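Local coordinates for CrtC domain-containing protein (Fusarium vanettenii 77-13-4, PDB 7A0Q) that probably hydrates the bean phytoalexin kievitone, acting as a lyase built from two lipocalin-like domains, at residues Y100-V106 against D305-E311; I149-T155 against L178-E184; Q167-G171 against N211-P216; T247-T251 against V261-E265. All blocks are in the same frame, centred on the assembly; numbering follows the deposited sequence. Where two conformers were deposited one is given.

Overall arrangement
Contacts 1 and 3 join the two lipocalin-like halves of the chain, whereas contacts 2 and 4 each lie within one half. Contact 2 is the most buried: strands 145-152 and 171-189 of the first sheet pair by backbone hydrogen bonds. Contact 4 pairs two strands in the closed barrel of the second domain, a hairpin that is partly exposed, with Ala250 and Leu264 buried. The inter-domain contacts are partly buried, with one direct hydrogen bond each: in contact 1 a glutamine makes it while a tyrosine ring and a valine pack; in contact 3 a phenylalanine packs against proline. Contact 3 lies nearer contact 4, centres about 18 Å apart, than contact 1, about 25 Å.

Contact 1 of 4, residues Y100-V106 against D305-E311; sequences YHQYVTV and DQELVGE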
loop_
_atom_site.group_PDB
_atom_site.type_symbol
_atom_site.label_atom_id
_atom_site.label_comp_id
_atom_site.label_asym_id
_atom_site.label_seq_id
_atom_site.Cartn_x
_atom_site.Cartn_y
_atom_site.Cartn_z
ATOM N N TYR A 100 9.523 -15.867 -0.168
ATOM C CA TYR A 100 8.701 -14.898 0.546
ATOM C C TYR A 100 8.861 -15.098 2.045
ATOM O O TYR A 100 8.819 -16.232 2.530
ATOM C CB TYR A 100 7.236 -15.055 0.126
ATOM C CG TYR A 100 6.222 -14.245 0.912
ATOM C CD1 TYR A 100 6.024 -12.894 0.649
ATOM C CD2 TYR A 100 5.426 -14.847 1.887
ATOM C CE1 TYR A 100 5.075 -12.160 1.347
ATOM C CE2 TYR A 100 4.473 -14.118 2.594
ATOM C CZ TYR A 100 4.306 -12.774 2.323
ATOM O OH TYR A 100 3.368 -12.040 3.023
ATOM N N HIS A 101 9.052 -13.997 2.771
ATOM C CA HIS A 101 9.145 -14.022 4.223
ATOM C C HIS A 101 8.284 -12.910 4.793
ATOM O O HIS A 101 8.203 -11.826 4.210
ATOM C CB HIS A 101 10.587 -13.854 4.688
ATOM C CG HIS A 101 11.487 -14.958 4.228
ATOM N ND1 HIS A 101 11.565 -16.170 4.879
ATOM C CD2 HIS A 101 12.313 -15.048 3.160
ATOM C CE1 HIS A 101 12.416 -16.953 4.242
ATOM N NE2 HIS A 101 12.882 -16.298 3.195
ATOM N N GLN A 102 7.650 -13.179 5.933
ATOM C CA GLN A 102 6.773 -12.201 6.559
ATOM C C GLN A 102 6.750 -12.416 8.063
ATOM O O GLN A 102 7.037 -13.508 8.561
ATOM C CB GLN A 102 5.341 -12.284 6.010
ATOM C CG GLN A 102 4.690 -13.672 6.084
ATOM C CD GLN A 102 4.141 -14.026 7.459
ATOM O OE1 GLN A 102 3.621 -13.173 8.179
ATOM N NE2 GLN A 102 4.260 -15.299 7.829
ATOM N N TYR A 103 6.362 -11.365 8.778
ATOM C CA TYR A 103 6.061 -11.490 10.197
ATOM C C TYR A 103 5.137 -10.361 10.621
ATOM O O TYR A 103 5.013 -9.340 9.936
ATOM C CB TYR A 103 7.335 -11.481 11.054
ATOM C CG TYR A 103 7.970 -10.112 11.195
ATOM C CD1 TYR A 103 8.837 -9.632 10.223
ATOM C CD2 TYR A 103 7.704 -9.309 12.293
ATOM C CE1 TYR A 103 9.426 -8.393 10.344
ATOM C CE2 TYR A 103 8.296 -8.060 12.427
ATOM C CZ TYR A 103 9.153 -7.610 11.445
ATOM O OH TYR A 103 9.746 -6.372 11.559
ATOM N N VAL A 104 4.491 -10.572 11.764
ATOM C CA VAL A 104 3.670 -9.581 12.451
ATOM C C VAL A 104 4.128 -9.570 13.900
ATOM O O VAL A 104 4.207 -10.632 14.530
ATOM C CB VAL A 104 2.165 -9.914 12.377
ATOM C CG1 VAL A 104 1.335 -8.819 13.056
ATOM C CG2 VAL A 104 1.697 -10.161 10.943
ATOM N N THR A 105 4.446 -8.392 14.429
ATOM C CA THR A 105 4.864 -8.269 15.822
ATOM C C THR A 105 3.966 -7.262 16.535
ATOM O O THR A 105 3.693 -6.175 16.014
ATOM C CB THR A 105 6.362 -7.905 15.928
ATOM O OG1 THR A 105 6.777 -7.968 17.297
ATOM C CG2 THR A 105 6.655 -6.520 15.369
ATOM N N VAL A 106 3.470 -7.647 17.710
ATOM C CA VAL A 106 2.395 -6.926 18.381
ATOM C C VAL A 106 2.978 -6.091 19.509
ATOM O O VAL A 106 3.785 -6.585 20.309
ATOM C CB VAL A 106 1.324 -7.902 18.899
ATOM C CG1 VAL A 106 0.249 -7.161 19.673
ATOM C CG2 VAL A 106 0.711 -8.646 17.733
ATOM N N ASP A 305 1.421 -17.650 -2.050
ATOM C CA ASP A 305 1.572 -17.275 -0.645
ATOM C C ASP A 305 2.177 -15.876 -0.560
ATOM O O ASP A 305 3.375 -15.686 -0.782
ATOM C CB ASP A 305 2.433 -18.298 0.089
ATOM C CG ASP A 305 2.658 -17.942 1.556
ATOM O OD1 ASP A 305 1.999 -17.012 2.075
ATOM O OD2 ASP A 305 3.502 -18.607 2.196
ATOM N N GLN A 306 1.340 -14.892 -0.233
ATOM C CA GLN A 306 1.788 -13.536 0.100
ATOM C C GLN A 306 0.953 -12.996 1.256
ATOM O O GLN A 306 0.478 -11.858 1.238
ATOM C CB GLN A 306 1.716 -12.601 -1.108
ATOM C CG GLN A 306 2.456 -13.104 -2.342
ATOM C CD GLN A 306 2.523 -12.068 -3.444
ATOM O OE1 GLN A 306 3.251 -11.088 -3.341
ATOM N NE2 GLN A 306 1.742 -12.272 -4.503
ATOM N N GLU A 307 0.773 -13.823 2.290
ATOM C CA GLU A 307 -0.087 -13.502 3.423
ATOM C C GLU A 307 0.735 -13.143 4.657
ATOM O O GLU A 307 1.574 -13.933 5.109
ATOM C CB GLU A 307 -1.016 -14.670 3.748
ATOM C CG GLU A 307 -1.972 -14.348 4.881
ATOM C CD GLU A 307 -2.764 -15.562 5.333
ATOM O OE1 GLU A 307 -2.207 -16.683 5.297
ATOM O OE2 GLU A 307 -3.932 -15.381 5.722
ATOM N N LEU A 308 0.476 -11.958 5.205
ATOM C CA LEU A 308 0.951 -11.590 6.532
ATOM C C LEU A 308 0.043 -12.252 7.559
ATOM O O LEU A 308 -1.158 -11.969 7.593
ATOM C CB LEU A 308 0.928 -10.070 6.703
ATOM C CG LEU A 308 1.598 -9.240 5.603
ATOM C CD1 LEU A 308 1.395 -7.756 5.827
ATOM C CD2 LEU A 308 3.062 -9.546 5.585
ATOM N N VAL A 309 0.602 -13.124 8.394
ATOM C CA VAL A 309 -0.191 -13.991 9.263
ATOM C C VAL A 309 -0.187 -13.424 10.674
ATOM O O VAL A 309 0.842 -13.425 11.360
ATOM C CB VAL A 309 0.331 -15.430 9.256
ATOM C CG1 VAL A 309 -0.524 -16.280 10.189
ATOM C CG2 VAL A 309 0.318 -15.983 7.848
ATOM N N GLY A 310 -1.353 -12.972 11.127
ATOM C CA GLY A 310 -1.506 -12.441 12.461
ATOM C C GLY A 310 -2.199 -13.436 13.377
ATOM O O GLY A 310 -2.539 -14.549 12.992
ATOM N N GLU A 311 -2.406 -12.998 14.614
ATOM C CA GLU A 311 -3.129 -13.806 15.584
ATOM C C GLU A 311 -4.638 -13.614 15.507
ATOM O O GLU A 311 -5.382 -14.473 15.990
ATOM C CB GLU A 311 -2.624 -13.491 16.995
ATOM C CG GLU A 311 -1.138 -13.797 17.169
ATOM C CD GLU A 311 -0.661 -13.694 18.609
ATOM O OE1 GLU A 311 -0.594 -12.562 19.142
ATOM O OE2 GLU A 311 -0.345 -14.747 19.204
HETATM O O HOH W 1 3.344 -13.891 10.916
#
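The two segments run nearly the same way, 12° apart end to end, but do not pair as strands: no backbone hydrogen bond joins them, and alternate side chains of 100-106 point at the other segment. CA atoms of Gln102 and Leu308 are 5.9 Å apart, as are those of Val104 and Gly310, and the gap widens to 7.1 Å between Tyr100 and Gln306. Tyr100 lays its ring against the backbone of the other segment, with Gln306 CA over the ring face, 3.8 Å from the centroid, in a CH-pi contact; its OH reaches to 3.6 Å from Leu308 CD2. This is a seam between two lipocalin-like domains, where strand 100-107 of the first packs on the end of strand 295-308 of the second domain's closed barrel. Gln102 supplies the one direct hydrogen bond: its OE1 accepts from Val309 N at 3.0 Å. A water donates to Gln102 OE1, at 2.8 Å, and to Val309 O, at 2.6 Å, linking the two. Further along, Val104 CG2 meets Leu308 CB at 4.3 Å and Val309 O at 3.4 Å. Glu307 turns from the seam, and its carboxylate bonds to Ser276, Tyr283 and Ala277.

Contact 2 of 4, residues I149-T155 against L178-E184; sequences ITYDATT and LPSAKTE
This is an antiparallel strand pair in the sheet of the CrtC N-terminal lipocalin domain, strand 145-152 pairing with strand 171-189 where the latter turns a corner at Ser180. The axes of 149-152 and 181-184 approach to 4.5 Å at 152°. Thr150 with Glu184 and Asp152 with Lys182 are hydrogen-bonded pairs; Tyr151 with Thr183, CA atoms 4.3 Å apart, is non-hydrogen-bonded. Thr150 N to Glu184 O and Glu184 N to Thr150 O are both 2.9 Å, Asp152 N to Lys182 O 2.8 Å; the return bond from Lys182 N to Asp152 O, 3.1 Å, is weak. Then 149-155 leaves the sheet through inverse gamma turns centred on Ala153 and Thr154. Thr155 (chi1 t) lies against the corner: its OG1 accepts from Ser180 N at 3.0 Å and bonds to Glu31, while CG2 lies 3.7 Å from Leu178 CB. Ala153 CB packs on Leu178 CD1 at 3.6 Å. Regular backbone pairing thus yields at the corner to a threonine hydroxyl, which takes the Ser180 amide.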
loop_
_atom_site.group_PDB
_atom_site.type_symbol
_atom_site.label_atom_id
_atom_site.label_comp_id
_atom_site.label_asym_id
_atom_site.label_seq_id
_atom_site.Cartn_x
_atom_site.Cartn_y
_atom_site.Cartn_z
ATOM N N ILE A 149 15.145 0.972 4.563
ATOM C CA ILE A 149 14.774 1.604 3.304
ATOM C C ILE A 149 14.383 3.046 3.586
ATOM O O ILE A 149 13.523 3.299 4.437
ATOM C CB ILE A 149 13.602 0.859 2.638
ATOM C CG1 ILE A 149 13.973 -0.609 2.415
ATOM C CG2 ILE A 149 13.221 1.547 1.355
ATOM C CD1 ILE A 149 12.819 -1.480 1.902
ATOM N N THR A 150 14.999 3.990 2.876
ATOM C CA THR A 150 14.587 5.382 2.971
ATOM C C THR A 150 13.961 5.828 1.660
ATOM O O THR A 150 14.258 5.286 0.594
ATOM C CB THR A 150 15.753 6.310 3.322
ATOM O OG1 THR A 150 16.786 6.202 2.330
ATOM C CG2 THR A 150 16.308 5.955 4.699
ATOM N N TYR A 151 13.054 6.796 1.743
ATOM C CA TYR A 151 12.420 7.262 0.518
ATOM C C TYR A 151 12.053 8.732 0.653
ATOM O O TYR A 151 11.885 9.267 1.752
ATOM C CB TYR A 151 11.192 6.402 0.120
ATOM C CG TYR A 151 10.362 5.908 1.283
ATOM C CD1 TYR A 151 10.743 4.783 2.007
ATOM C CD2 TYR A 151 9.202 6.577 1.664
ATOM C CE1 TYR A 151 9.997 4.344 3.093
ATOM C CE2 TYR A 151 8.456 6.144 2.744
ATOM C CZ TYR A 151 8.853 5.027 3.446
ATOM O OH TYR A 151 8.111 4.601 4.525
ATOM N N ASP A 152 11.963 9.377 -0.506
ATOM C CA ASP A 152 11.808 10.821 -0.644
ATOM C C ASP A 152 10.617 11.039 -1.570
ATOM O O ASP A 152 10.600 10.515 -2.690
ATOM C CB ASP A 152 13.105 11.420 -1.215
ATOM C CG ASP A 152 13.042 12.922 -1.462
ATOM O OD1 ASP A 152 11.980 13.553 -1.282
ATOM O OD2 ASP A 152 14.098 13.488 -1.848
ATOM N N ALA A 153 9.623 11.793 -1.098
ATOM C CA ALA A 153 8.317 11.863 -1.756
ATOM C C ALA A 153 8.350 12.772 -2.989
ATOM O O ALA A 153 7.578 13.721 -3.124
ATOM C CB ALA A 153 7.261 12.324 -0.763
ATOM N N THR A 154 9.245 12.421 -3.916
ATOM C CA THR A 154 9.409 13.082 -5.205
ATOM C C THR A 154 8.316 12.686 -6.195
ATOM O O THR A 154 8.605 12.360 -7.347
ATOM C CB THR A 154 10.788 12.715 -5.768
ATOM O OG1 THR A 154 10.802 11.304 -6.065
ATOM C CG2 THR A 154 11.869 13.035 -4.766
ATOM N N THR A 155 7.054 12.709 -5.757
ATOM C CA THR A 155 5.994 12.028 -6.487
ATOM C C THR A 155 4.660 12.687 -6.146
ATOM O O THR A 155 4.400 13.008 -4.981
ATOM C CB THR A 155 5.997 10.527 -6.142
ATOM O OG1 THR A 155 5.025 9.830 -6.931
ATOM C CG2 THR A 155 5.749 10.285 -4.632
ATOM N N LEU A 178 1.687 8.262 -1.854
ATOM C CA LEU A 178 2.811 8.866 -2.560
ATOM C C LEU A 178 3.385 7.759 -3.430
ATOM O O LEU A 178 4.105 6.888 -2.922
ATOM C CB LEU A 178 3.860 9.389 -1.571
ATOM C CG LEU A 178 3.289 10.330 -0.507
ATOM C CD1 LEU A 178 4.332 10.757 0.529
ATOM C CD2 LEU A 178 2.619 11.539 -1.153
ATOM N N PRO A 179 3.066 7.716 -4.736
ATOM C CA PRO A 179 3.174 6.444 -5.481
ATOM C C PRO A 179 4.566 5.997 -5.907
ATOM O O PRO A 179 4.832 4.791 -5.942
ATOM C CB PRO A 179 2.309 6.686 -6.728
ATOM C CG PRO A 179 1.543 7.908 -6.451
ATOM C CD PRO A 179 2.321 8.736 -5.492
ATOM N N SER A 180 5.456 6.937 -6.216
ATOM C CA SER A 180 6.718 6.608 -6.876
ATOM C C SER A 180 7.876 7.368 -6.244
ATOM O O SER A 180 8.665 8.030 -6.924
ATOM C CB SER A 180 6.622 6.909 -8.370
ATOM O OG SER A 180 5.691 6.042 -8.985
ATOM N N ALA A 181 7.996 7.256 -4.922
ATOM C CA ALA A 181 9.033 7.972 -4.190
ATOM C C ALA A 181 10.416 7.400 -4.482
ATOM O O ALA A 181 10.600 6.182 -4.544
ATOM C CB ALA A 181 8.763 7.890 -2.681
ATOM N N LYS A 182 11.388 8.294 -4.656
ATOM C CA LYS A 182 12.783 7.875 -4.770
ATOM C C LYS A 182 13.195 7.082 -3.537
ATOM O O LYS A 182 12.934 7.495 -2.406
ATOM C CB LYS A 182 13.680 9.104 -4.948
ATOM C CG LYS A 182 15.151 8.779 -5.159
ATOM C CD LYS A 182 15.965 10.054 -5.351
ATOM C CE LYS A 182 17.458 9.717 -5.400
ATOM N NZ LYS A 182 18.317 10.930 -5.511
ATOM N N THR A 183 13.853 5.943 -3.761
ATOM C CA THR A 183 14.132 4.959 -2.728
ATOM C C THR A 183 15.617 4.619 -2.688
ATOM O O THR A 183 16.231 4.386 -3.729
ATOM C CB THR A 183 13.323 3.688 -3.008
ATOM O OG1 THR A 183 11.936 4.036 -3.128
ATOM C CG2 THR A 183 13.510 2.668 -1.910
ATOM N N GLU A 184 16.171 4.554 -1.475
ATOM C CA GLU A 184 17.559 4.160 -1.235
ATOM C C GLU A 184 17.601 3.226 -0.032
ATOM O O GLU A 184 16.604 3.028 0.665
ATOM C CB GLU A 184 18.461 5.379 -0.994
ATOM C CG GLU A 184 18.555 6.324 -2.179
ATOM C CD GLU A 184 19.530 7.449 -1.932
ATOM O OE1 GLU A 184 19.074 8.584 -1.675
ATOM O OE2 GLU A 184 20.753 7.196 -1.988
#

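Contact 3 of 4, residues Q167-G171 against N211-P216; sequences QFGEG and NTAAIP
A loop-to-turn contact between the two lipocalin-like domains, it sets the hairpin turn joining strands 158-168 and 171-189 against the linker 211-216 that leads into the second domain's closed barrel. Phe168 to Gly171 form a type II' turn, with Gly169 at phi/psi 76/-144; across its base Phe168 N donates to Gly171 O at 2.8 Å. CA atoms of Gly169 and Ile215 come within 4.0 Å. A CB on Gly169 would clash with Ala214 O, and its phi is positive, so glycine suits the site doubly. Glu170 N donates to Ala214 O at 2.8 Å, and Gly169 CA makes a CA-H...O contact with that oxygen at 3.2 Å. An ST turn, Ala214 N to Thr212 OG1 at 3.1 Å, and an inverse gamma turn centred on Ala214 shape the linker. Phe168, chi1 t, carries Pro216 CD over its ring face, 3.6 Å from the centroid in a CH-pi contact, and Ile215 CG2 lies 4.0 Å from Phe168 CE2. Trp236 and Phe238 of the barrel meet the ring edge-to-face.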
loop_
_atom_site.group_PDB
_atom_site.type_symbol
_atom_site.label_atom_id
_atom_site.label_comp_id
_atom_site.label_asym_id
_atom_site.label_seq_id
_atom_site.Cartn_x
_atom_site.Cartn_y
_atom_site.Cartn_z
ATOM N N GLN A 167 -15.917 8.072 2.781
ATOM C CA GLN A 167 -16.634 7.305 3.798
ATOM C C GLN A 167 -16.092 5.877 3.881
ATOM O O GLN A 167 -15.975 5.187 2.863
ATOM C CB GLN A 167 -18.133 7.289 3.484
ATOM C CG GLN A 167 -18.982 6.712 4.612
ATOM C CD GLN A 167 -19.351 7.757 5.640
ATOM O OE1 GLN A 167 -18.854 8.883 5.596
ATOM N NE2 GLN A 167 -20.249 7.402 6.565
ATOM N N PHE A 168 -15.763 5.431 5.099
ATOM C CA PHE A 168 -15.046 4.165 5.310
ATOM C C PHE A 168 -15.568 3.548 6.597
ATOM O O PHE A 168 -15.180 3.964 7.694
ATOM C CB PHE A 168 -13.543 4.412 5.389
ATOM C CG PHE A 168 -12.699 3.161 5.476
ATOM C CD1 PHE A 168 -12.550 2.331 4.387
ATOM C CD2 PHE A 168 -12.010 2.853 6.646
ATOM C CE1 PHE A 168 -11.761 1.199 4.444
ATOM C CE2 PHE A 168 -11.201 1.719 6.715
ATOM C CZ PHE A 168 -11.081 0.891 5.611
ATOM N N GLY A 169 -16.436 2.553 6.463
ATOM C CA GLY A 169 -17.133 2.037 7.622
ATOM C C GLY A 169 -18.233 2.988 8.041
ATOM O O GLY A 169 -18.858 3.635 7.194
ATOM N N GLU A 170 -18.452 3.115 9.347
ATOM C CA GLU A 170 -19.526 3.970 9.833
ATOM C C GLU A 170 -19.196 5.454 9.747
ATOM O O GLU A 170 -20.108 6.281 9.866
ATOM C CB GLU A 170 -19.881 3.594 11.273
ATOM C CG GLU A 170 -21.305 3.968 11.645
ATOM C CD GLU A 170 -21.648 3.650 13.093
ATOM O OE1 GLU A 170 -20.720 3.473 13.913
ATOM O OE2 GLU A 170 -22.854 3.587 13.404
ATOM N N GLY A 171 -17.939 5.814 9.502
ATOM C CA GLY A 171 -17.541 7.209 9.462
ATOM C C GLY A 171 -16.534 7.499 8.366
ATOM O O GLY A 171 -16.600 6.908 7.283
ATOM N N ASN A 211 -11.814 8.119 11.948
ATOM C CA ASN A 211 -12.521 8.636 13.116
ATOM C C ASN A 211 -13.493 7.630 13.722
ATOM O O ASN A 211 -14.322 8.013 14.560
ATOM C CB ASN A 211 -13.264 9.935 12.762
ATOM C CG ASN A 211 -14.479 9.702 11.861
ATOM O OD1 ASN A 211 -14.663 8.614 11.307
ATOM N ND2 ASN A 211 -15.308 10.732 11.710
ATOM N N THR A 212 -13.421 6.357 13.333
ATOM C CA THR A 212 -14.374 5.377 13.838
ATOM C C THR A 212 -13.699 4.023 13.992
ATOM O O THR A 212 -12.837 3.647 13.190
ATOM C CB THR A 212 -15.601 5.253 12.920
ATOM O OG1 THR A 212 -16.519 4.294 13.467
ATOM C CG2 THR A 212 -15.204 4.818 11.506
ATOM N N ALA A 213 -14.092 3.300 15.044
ATOM C CA ALA A 213 -13.685 1.911 15.197
ATOM C C ALA A 213 -14.474 0.975 14.291
ATOM O O ALA A 213 -13.993 -0.122 13.988
ATOM C CB ALA A 213 -13.844 1.474 16.655
ATOM N N ALA A 214 -15.666 1.387 13.846
ATOM C CA ALA A 214 -16.518 0.537 13.015
ATOM C C ALA A 214 -16.086 0.692 11.561
ATOM O O ALA A 214 -16.683 1.425 10.772
ATOM C CB ALA A 214 -17.988 0.885 13.204
ATOM N N ILE A 215 -15.026 -0.026 11.206
ATOM C CA ILE A 215 -14.517 -0.024 9.838
ATOM C C ILE A 215 -15.216 -1.144 9.074
ATOM O O ILE A 215 -15.954 -1.924 9.693
ATOM C CB ILE A 215 -12.986 -0.169 9.823
ATOM C CG1 ILE A 215 -12.549 -1.477 10.494
ATOM C CG2 ILE A 215 -12.343 1.035 10.472
ATOM C CD1 ILE A 215 -11.057 -1.721 10.394
ATOM N N PRO A 216 -15.051 -1.254 7.750
ATOM C CA PRO A 216 -15.736 -2.328 7.017
ATOM C C PRO A 216 -15.337 -3.705 7.526
ATOM O O PRO A 216 -14.250 -3.900 8.077
ATOM C CB PRO A 216 -15.283 -2.114 5.566
ATOM C CG PRO A 216 -14.973 -0.642 5.492
ATOM C CD PRO A 216 -14.368 -0.318 6.832
#

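Contact 4 of 4, residues T247-T251 against V261-E265; sequences TRFAT and VLPLE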
loop_
_atom_site.group_PDB
_atom_site.type_symbol
_atom_site.label_atom_id
_atom_site.label_comp_id
_atom_site.label_asym_id
_atom_site.label_seq_id
_atom_site.Cartn_x
_atom_site.Cartn_y
_atom_site.Cartn_z
ATOM N N THR A 247 -19.431 -0.028 -1.834
ATOM C CA THR A 247 -18.362 0.878 -2.229
ATOM C C THR A 247 -17.454 0.175 -3.230
ATOM O O THR A 247 -16.977 -0.937 -2.982
ATOM C CB THR A 247 -17.586 1.353 -1.001
ATOM O OG1 THR A 247 -18.462 2.148 -0.186
ATOM C CG2 THR A 247 -16.369 2.200 -1.415
ATOM N N ARG A 248 -17.267 0.794 -4.394
ATOM C CA ARG A 248 -16.468 0.166 -5.444
ATOM C C ARG A 248 -15.987 1.294 -6.356
ATOM O O ARG A 248 -16.725 1.740 -7.240
ATOM C CB ARG A 248 -17.272 -0.895 -6.198
ATOM C CG ARG A 248 -18.714 -0.488 -6.538
ATOM C CD ARG A 248 -19.479 -1.621 -7.223
ATOM N NE ARG A 248 -20.832 -1.205 -7.602
ATOM C CZ ARG A 248 -21.139 -0.563 -8.725
ATOM N NH1 ARG A 248 -20.199 -0.246 -9.606
ATOM N NH2 ARG A 248 -22.399 -0.235 -8.972
ATOM N N PHE A 249 -14.769 1.777 -6.113
ATOM C CA PHE A 249 -14.358 2.978 -6.827
ATOM C C PHE A 249 -12.838 3.065 -6.869
ATOM O O PHE A 249 -12.129 2.448 -6.071
ATOM C CB PHE A 249 -14.966 4.250 -6.199
ATOM C CG PHE A 249 -14.205 4.784 -5.003
ATOM C CD1 PHE A 249 -14.127 4.059 -3.817
ATOM C CD2 PHE A 249 -13.565 6.017 -5.072
ATOM C CE1 PHE A 249 -13.424 4.573 -2.710
ATOM C CE2 PHE A 249 -12.875 6.529 -3.984
ATOM C CZ PHE A 249 -12.798 5.809 -2.810
ATOM N N ALA A 250 -12.357 3.830 -7.843
ATOM C CA ALA A 250 -10.941 4.117 -7.990
ATOM C C ALA A 250 -10.725 5.617 -7.903
ATOM O O ALA A 250 -11.509 6.399 -8.455
ATOM C CB ALA A 250 -10.405 3.585 -9.334
ATOM N N THR A 251 -9.653 6.008 -7.203
ATOM C CA THR A 251 -9.061 7.330 -7.349
ATOM C C THR A 251 -7.834 7.169 -8.233
ATOM O O THR A 251 -6.953 6.357 -7.940
ATOM C CB THR A 251 -8.666 7.945 -6.005
ATOM O OG1 THR A 251 -9.793 7.957 -5.112
ATOM C CG2 THR A 251 -8.172 9.377 -6.223
ATOM N N VAL A 261 -12.208 10.255 -10.026
ATOM C CA VAL A 261 -12.907 9.497 -8.994
ATOM C C VAL A 261 -14.024 8.730 -9.703
ATOM O O VAL A 261 -15.046 9.309 -10.094
ATOM C CB VAL A 261 -13.439 10.412 -7.888
ATOM C CG1 VAL A 261 -14.067 9.580 -6.771
ATOM C CG2 VAL A 261 -12.280 11.297 -7.360
ATOM N N LEU A 262 -13.820 7.423 -9.896
ATOM C CA LEU A 262 -14.615 6.666 -10.861
ATOM C C LEU A 262 -15.172 5.399 -10.230
ATOM O O LEU A 262 -14.453 4.681 -9.531
ATOM C CB LEU A 262 -13.770 6.278 -12.089
ATOM C CG LEU A 262 -12.968 7.410 -12.744
ATOM C CD1 LEU A 262 -12.080 6.863 -13.857
ATOM C CD2 LEU A 262 -13.908 8.479 -13.287
ATOM N N PRO A 263 -16.449 5.095 -10.461
ATOM C CA PRO A 263 -16.980 3.791 -10.045
ATOM C C PRO A 263 -16.301 2.662 -10.804
ATOM O O PRO A 263 -15.809 2.841 -11.919
ATOM C CB PRO A 263 -18.470 3.874 -10.411
ATOM C CG PRO A 263 -18.761 5.321 -10.634
ATOM C CD PRO A 263 -17.465 5.925 -11.124
ATOM N N LEU A 264 -16.311 1.471 -10.204
ATOM C CA LEU A 264 -15.774 0.291 -10.876
ATOM C C LEU A 264 -16.634 -0.932 -10.571
ATOM O O LEU A 264 -17.397 -0.964 -9.605
ATOM C CB LEU A 264 -14.303 0.020 -10.494
ATOM C CG LEU A 264 -13.968 -0.334 -9.041
ATOM C CD1 LEU A 264 -14.211 -1.802 -8.701
ATOM C CD2 LEU A 264 -12.520 0.043 -8.728
ATOM N N GLU A 265 -16.498 -1.939 -11.425
ATOM C CA GLU A 265 -17.070 -3.261 -11.197
ATOM C C GLU A 265 -15.941 -4.218 -10.842
ATOM O O GLU A 265 -14.915 -4.249 -11.527
ATOM C CB GLU A 265 -17.827 -3.755 -12.434
ATOM C CG GLU A 265 -18.988 -2.866 -12.825
ATOM C CD GLU A 265 -19.678 -3.332 -14.093
ATOM O OE1 GLU A 265 -19.360 -4.442 -14.570
ATOM O OE2 GLU A 265 -20.537 -2.584 -14.603
#
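Strands 245-253 and 259-275 form a beta hairpin in the closed, eight-stranded barrel of the second lipocalin-like domain, strongly twisted, their short axes 4.3 Å apart and 132° from parallel. Ala250 and Leu262 are a hydrogen-bonded pair with both bonds made: Ala250 N to Leu262 O at 2.8 Å, Leu262 N to Ala250 O at 2.9 Å. Beyond Pro263, Leu264 N donates to Arg248 O at 3.0 Å, with no return bond from Arg248 N. Pro263, without an amide hydrogen, sits in a non-hydrogen-bonded pair opposite Phe249, so no donor is missed. The flanking strands take the other edges: Phe249 bonds through its backbone to Trp236, Pro263, through its O, to Ser292, and Glu265 to Lys290. Thr251 OG1 is met by Gly161 N. Phe249 CD2 touches Val261 CG1 at 4.0 Å, its ring meeting Phe166 of the first domain edge-to-face; Leu264 CD2 lies 4.2 Å from Ala250 CB. Arg248 NH1 instead donates to Leu264 O at 2.9 Å, the oxygen near the guanidinium plane.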